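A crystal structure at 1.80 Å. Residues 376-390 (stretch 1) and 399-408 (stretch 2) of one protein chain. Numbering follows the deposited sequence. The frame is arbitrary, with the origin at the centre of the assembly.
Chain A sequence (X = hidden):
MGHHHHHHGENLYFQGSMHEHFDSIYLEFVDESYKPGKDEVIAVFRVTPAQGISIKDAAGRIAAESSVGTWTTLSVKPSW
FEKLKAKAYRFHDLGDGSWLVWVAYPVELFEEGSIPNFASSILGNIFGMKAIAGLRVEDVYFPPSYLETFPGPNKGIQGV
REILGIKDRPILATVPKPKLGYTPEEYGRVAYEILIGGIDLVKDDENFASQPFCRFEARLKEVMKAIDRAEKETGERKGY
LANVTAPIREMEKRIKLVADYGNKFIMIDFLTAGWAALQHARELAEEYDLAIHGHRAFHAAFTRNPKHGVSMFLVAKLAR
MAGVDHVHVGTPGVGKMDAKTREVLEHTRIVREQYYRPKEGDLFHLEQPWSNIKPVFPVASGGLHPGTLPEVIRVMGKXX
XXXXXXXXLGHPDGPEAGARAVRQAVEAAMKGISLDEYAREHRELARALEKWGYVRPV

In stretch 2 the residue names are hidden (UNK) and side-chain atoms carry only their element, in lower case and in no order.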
# COMPACT_ATOMS: atom_id res chain seq x y z
N VAL A 376 17.29 5.76 12.46
CA VAL A 376 16.06 6.52 12.25
C VAL A 376 15.60 7.04 13.62
O VAL A 376 15.67 6.31 14.59
CB VAL A 376 14.99 5.57 11.64
CG1 VAL A 376 13.64 6.25 11.68
CG2 VAL A 376 15.45 5.25 10.17
N PHE A 377 15.00 8.25 13.67
CA PHE A 377 14.33 8.75 14.90
C PHE A 377 12.98 8.06 15.09
O PHE A 377 12.07 8.28 14.30
CB PHE A 377 14.06 10.25 14.80
CG PHE A 377 15.02 11.12 15.58
CD1 PHE A 377 15.21 10.95 16.98
CD2 PHE A 377 15.72 12.11 14.93
CE1 PHE A 377 16.09 11.77 17.71
CE2 PHE A 377 16.61 12.91 15.62
CZ PHE A 377 16.82 12.75 16.99
N PRO A 378 12.78 7.30 16.16
CA PRO A 378 11.44 6.82 16.47
C PRO A 378 10.62 8.01 16.93
O PRO A 378 11.14 8.92 17.62
CB PRO A 378 11.65 5.83 17.64
CG PRO A 378 13.09 5.62 17.73
CD PRO A 378 13.81 6.80 17.09
N VAL A 379 9.35 8.00 16.58
CA VAL A 379 8.42 9.03 16.99
C VAL A 379 7.44 8.43 17.99
O VAL A 379 6.85 7.38 17.74
CB VAL A 379 7.69 9.61 15.77
CG1 VAL A 379 6.59 10.57 16.22
CG2 VAL A 379 8.75 10.21 14.81
N ALA A 380 7.32 9.09 19.15
CA ALA A 380 6.37 8.65 20.17
C ALA A 380 5.18 9.61 20.20
O ALA A 380 5.34 10.83 20.05
CB ALA A 380 7.05 8.60 21.53
N SER A 381 4.00 9.07 20.41
CA SER A 381 2.82 9.92 20.40
C SER A 381 1.71 9.15 21.08
O SER A 381 1.80 7.94 21.27
CB SER A 381 2.40 10.27 18.97
OG SER A 381 1.52 9.27 18.52
N GLY A 382 0.65 9.86 21.41
CA GLY A 382 -0.46 9.24 22.12
C GLY A 382 -0.84 9.95 23.39
O GLY A 382 -0.72 9.40 24.50
N GLY A 383 -1.36 11.16 23.26
CA GLY A 383 -1.85 11.84 24.45
C GLY A 383 -0.76 12.12 25.46
O GLY A 383 -0.99 12.00 26.67
N LEU A 384 0.43 12.48 25.00
CA LEU A 384 1.52 12.76 25.94
C LEU A 384 1.37 14.16 26.53
O LEU A 384 1.37 15.15 25.80
CB LEU A 384 2.88 12.64 25.26
CG LEU A 384 3.11 11.33 24.50
CD1 LEU A 384 4.32 11.43 23.61
CD2 LEU A 384 3.26 10.19 25.48
N HIS A 385 1.37 14.23 27.86
CA HIS A 385 1.31 15.45 28.65
C HIS A 385 2.62 15.64 29.37
O HIS A 385 3.40 14.69 29.49
CB HIS A 385 0.16 15.36 29.66
CG HIS A 385 -1.18 15.22 29.01
ND1 HIS A 385 -1.88 16.30 28.53
CD2 HIS A 385 -1.90 14.13 28.69
CE1 HIS A 385 -3.01 15.89 27.98
NE2 HIS A 385 -3.04 14.57 28.06
N PRO A 386 2.93 16.85 29.86
CA PRO A 386 4.21 17.02 30.57
C PRO A 386 4.46 15.97 31.67
O PRO A 386 5.57 15.42 31.73
CB PRO A 386 4.10 18.45 31.12
CG PRO A 386 3.30 19.15 30.02
CD PRO A 386 2.26 18.14 29.62
N GLY A 387 3.45 15.59 32.44
CA GLY A 387 3.66 14.65 33.53
C GLY A 387 4.22 13.31 33.09
O GLY A 387 5.06 12.72 33.78
N THR A 388 3.77 12.81 31.93
CA THR A 388 4.16 11.51 31.39
C THR A 388 5.53 11.52 30.70
O THR A 388 6.04 10.43 30.39
CB THR A 388 3.16 11.02 30.34
OG1 THR A 388 3.49 11.59 29.05
CG2 THR A 388 1.73 11.40 30.65
N LEU A 389 6.10 12.69 30.39
CA LEU A 389 7.23 12.70 29.44
C LEU A 389 8.46 12.02 30.02
O LEU A 389 9.09 11.22 29.31
CB LEU A 389 7.56 14.13 29.01
CG LEU A 389 6.50 14.87 28.19
CD1 LEU A 389 7.10 16.14 27.63
CD2 LEU A 389 5.92 13.99 27.04
N PRO A 390 8.82 12.25 31.30
CA PRO A 390 10.02 11.59 31.82
C PRO A 390 9.98 10.08 31.71
O PRO A 390 11.01 9.48 31.39
CB PRO A 390 10.05 12.06 33.31
CG PRO A 390 9.46 13.36 33.25
CD PRO A 390 8.35 13.30 32.22
N UNK A 399 16.84 9.51 22.32
CA UNK A 399 16.86 9.69 20.87
C UNK A 399 15.49 9.34 20.28
O UNK A 399 15.28 8.31 19.61
o UNK A 399 20.35 8.83 20.12
c UNK A 399 17.98 8.86 20.24
o UNK A 399 19.39 10.75 20.65
c UNK A 399 19.33 9.53 20.35
N UNK A 400 14.53 10.26 20.52
CA UNK A 400 13.16 10.13 20.05
C UNK A 400 12.66 11.51 19.67
O UNK A 400 13.14 12.53 20.16
c UNK A 400 11.22 9.91 23.47
c UNK A 400 12.13 10.46 22.34
c UNK A 400 12.64 8.17 21.52
c UNK A 400 12.19 9.54 21.11
N UNK A 401 11.60 11.52 18.87
CA UNK A 401 10.76 12.70 18.67
C UNK A 401 9.46 12.44 19.42
O UNK A 401 8.83 11.40 19.23
c UNK A 401 9.54 14.14 17.04
c UNK A 401 11.69 13.02 14.92
c UNK A 401 11.85 13.19 16.47
c UNK A 401 10.52 12.96 17.18
N UNK A 402 9.08 13.35 20.34
CA UNK A 402 7.78 13.23 20.98
C UNK A 402 6.78 14.18 20.35
O UNK A 402 7.04 15.38 20.21
c UNK A 402 8.23 11.79 25.17
c UNK A 402 9.23 13.08 22.99
c UNK A 402 7.91 13.53 22.48
s UNK A 402 9.34 13.11 24.87
N UNK A 403 5.64 13.65 19.99
CA UNK A 403 4.57 14.50 19.52
C UNK A 403 3.69 14.86 20.70
O UNK A 403 3.15 13.98 21.38
c UNK A 403 2.90 14.61 17.64
c UNK A 403 2.28 13.79 16.54
c UNK A 403 3.81 13.76 18.41
o UNK A 403 2.99 13.15 15.80
n UNK A 403 0.94 13.74 16.49
N UNK A 404 3.58 16.15 20.98
CA UNK A 404 3.02 16.54 22.26
C UNK A 404 1.93 17.56 22.04
O UNK A 404 1.84 18.55 22.78
c UNK A 404 5.00 16.00 23.75
c UNK A 404 4.08 17.09 23.25
c UNK A 404 4.91 18.27 22.65
N UNK A 405 1.06 17.28 21.10
CA UNK A 405 -0.05 18.14 20.75
C UNK A 405 -1.02 18.54 21.84
O UNK A 405 -1.17 19.74 22.11
N UNK A 406 -1.70 17.57 22.45
CA UNK A 406 -2.68 17.89 23.48
C UNK A 406 -2.05 18.63 24.65
O UNK A 406 -2.57 19.66 25.09
N UNK A 407 -0.89 18.15 25.11
CA UNK A 407 -0.20 18.81 26.21
C UNK A 407 0.13 20.26 25.94
O UNK A 407 0.21 21.08 26.87
N UNK A 408 0.30 20.62 24.67
CA UNK A 408 0.75 21.96 24.30
C UNK A 408 -0.42 22.90 24.05
O UNK A 408 -0.52 23.96 24.68
c UNK A 408 3.05 21.39 23.46
c UNK A 408 1.78 23.23 22.35
c UNK A 408 1.68 21.87 23.06
O HOH W 1 1.10 12.59 22.08

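Position 399 carries two side-chain carbons, the second bearing two oxygens, a short carboxylate. Its CB lies 4.3 Å from F377 CE1, while its backbone O sits 3.3 Å from P378 CD. The residue is D399, and D399 OD1 is hydrogen-bonded elsewhere in the structure.

Position 400 has four carbons, forked at the first, with one arm two carbons long. Its N lies near the plane of the F377 ring, 3.6 Å from F377 CE1, and its CA approaches P378 O at 3.4 Å in a CA-H...O contact. The fork with unequal arms identifies I400.

Position 401 repeats that pattern: four carbons, forked at the first, one arm of two. Here the side chain reaches F377 and V379, and its backbone N and O both bond to the neighbouring strand, N to P378 O and O to A380 N, the two residues flanking V379. This is I401, whose CD1 packs 3.6 Å from F377 CB. Its CG1 stands over one face of the F377 ring, 4.2 Å from the centroid, a CH-pi contact, and its CB is 4.0 Å from V379 CG2.

At position 402 the chain is unbranched: two carbons, a sulfur and a terminal carbon that reaches L389 and L384. The thioether is that of M402. Its CE ends 3.7 Å from L389 CD2 and 4.2 Å from L384 CD1, on the sheet face to which A380 also points.

Position 403 shows three carbons, the third carrying one oxygen and one nitrogen, a carboxamide on a side chain one carbon longer than asparagine's. Its CB touches S381 CB at 3.8 Å. The residue is Q403, and its extended chain (chi1 and chi2 both t) carries the amide onward to OE1, which is bonded elsewhere in the structure.

Position 404 has three carbons, one carrying the other two, packed beside L384 and L389. It is V404, at the N-cap position; its CG1 lies 4.0 Å from L389 CD2 and 4.3 Å from L384 CB.

Position 405 has no side-chain atoms and no contact with stretch 1; it is G405. Position 406, equally bare, has its C 4.4 Å from H385 CE1 and is G406. Both have room for a CB. Position 407 also lacks a side chain, its CA 3.8 Å from H385 ND1 and 4.3 Å from P386 CD; it is G407. An ideal CB here would be only 3.0 Å from L384 O, 3.3 Å from P386 CD and 3.4 Å from H385 CA, so its absence lets the backbone lie close against them.

Position 408 again has one carbon carrying two others, but the side chain makes no contact with stretch 1. It is V408.

The contact rests on parallel strand pairing. I401 N donates to P378 O (2.9 Å), A380 N to I401 O (2.8 Å) and Q403 N to A380 O (2.8 Å), all nearly linear. Beyond the strands, water 1 accepts from G382 N (2.8 Å) and L384 N (3.0 Å) and donates to Q403 O (2.6 Å), bridging the separating backbones. Apolar packing then joins L384 and L389 to M402 and V404, and G407, in the first turn of the helix, fits closely against L384 to P386, with G406 at the margin.

Stretch 2 (399-408) DIIMQVGGGV
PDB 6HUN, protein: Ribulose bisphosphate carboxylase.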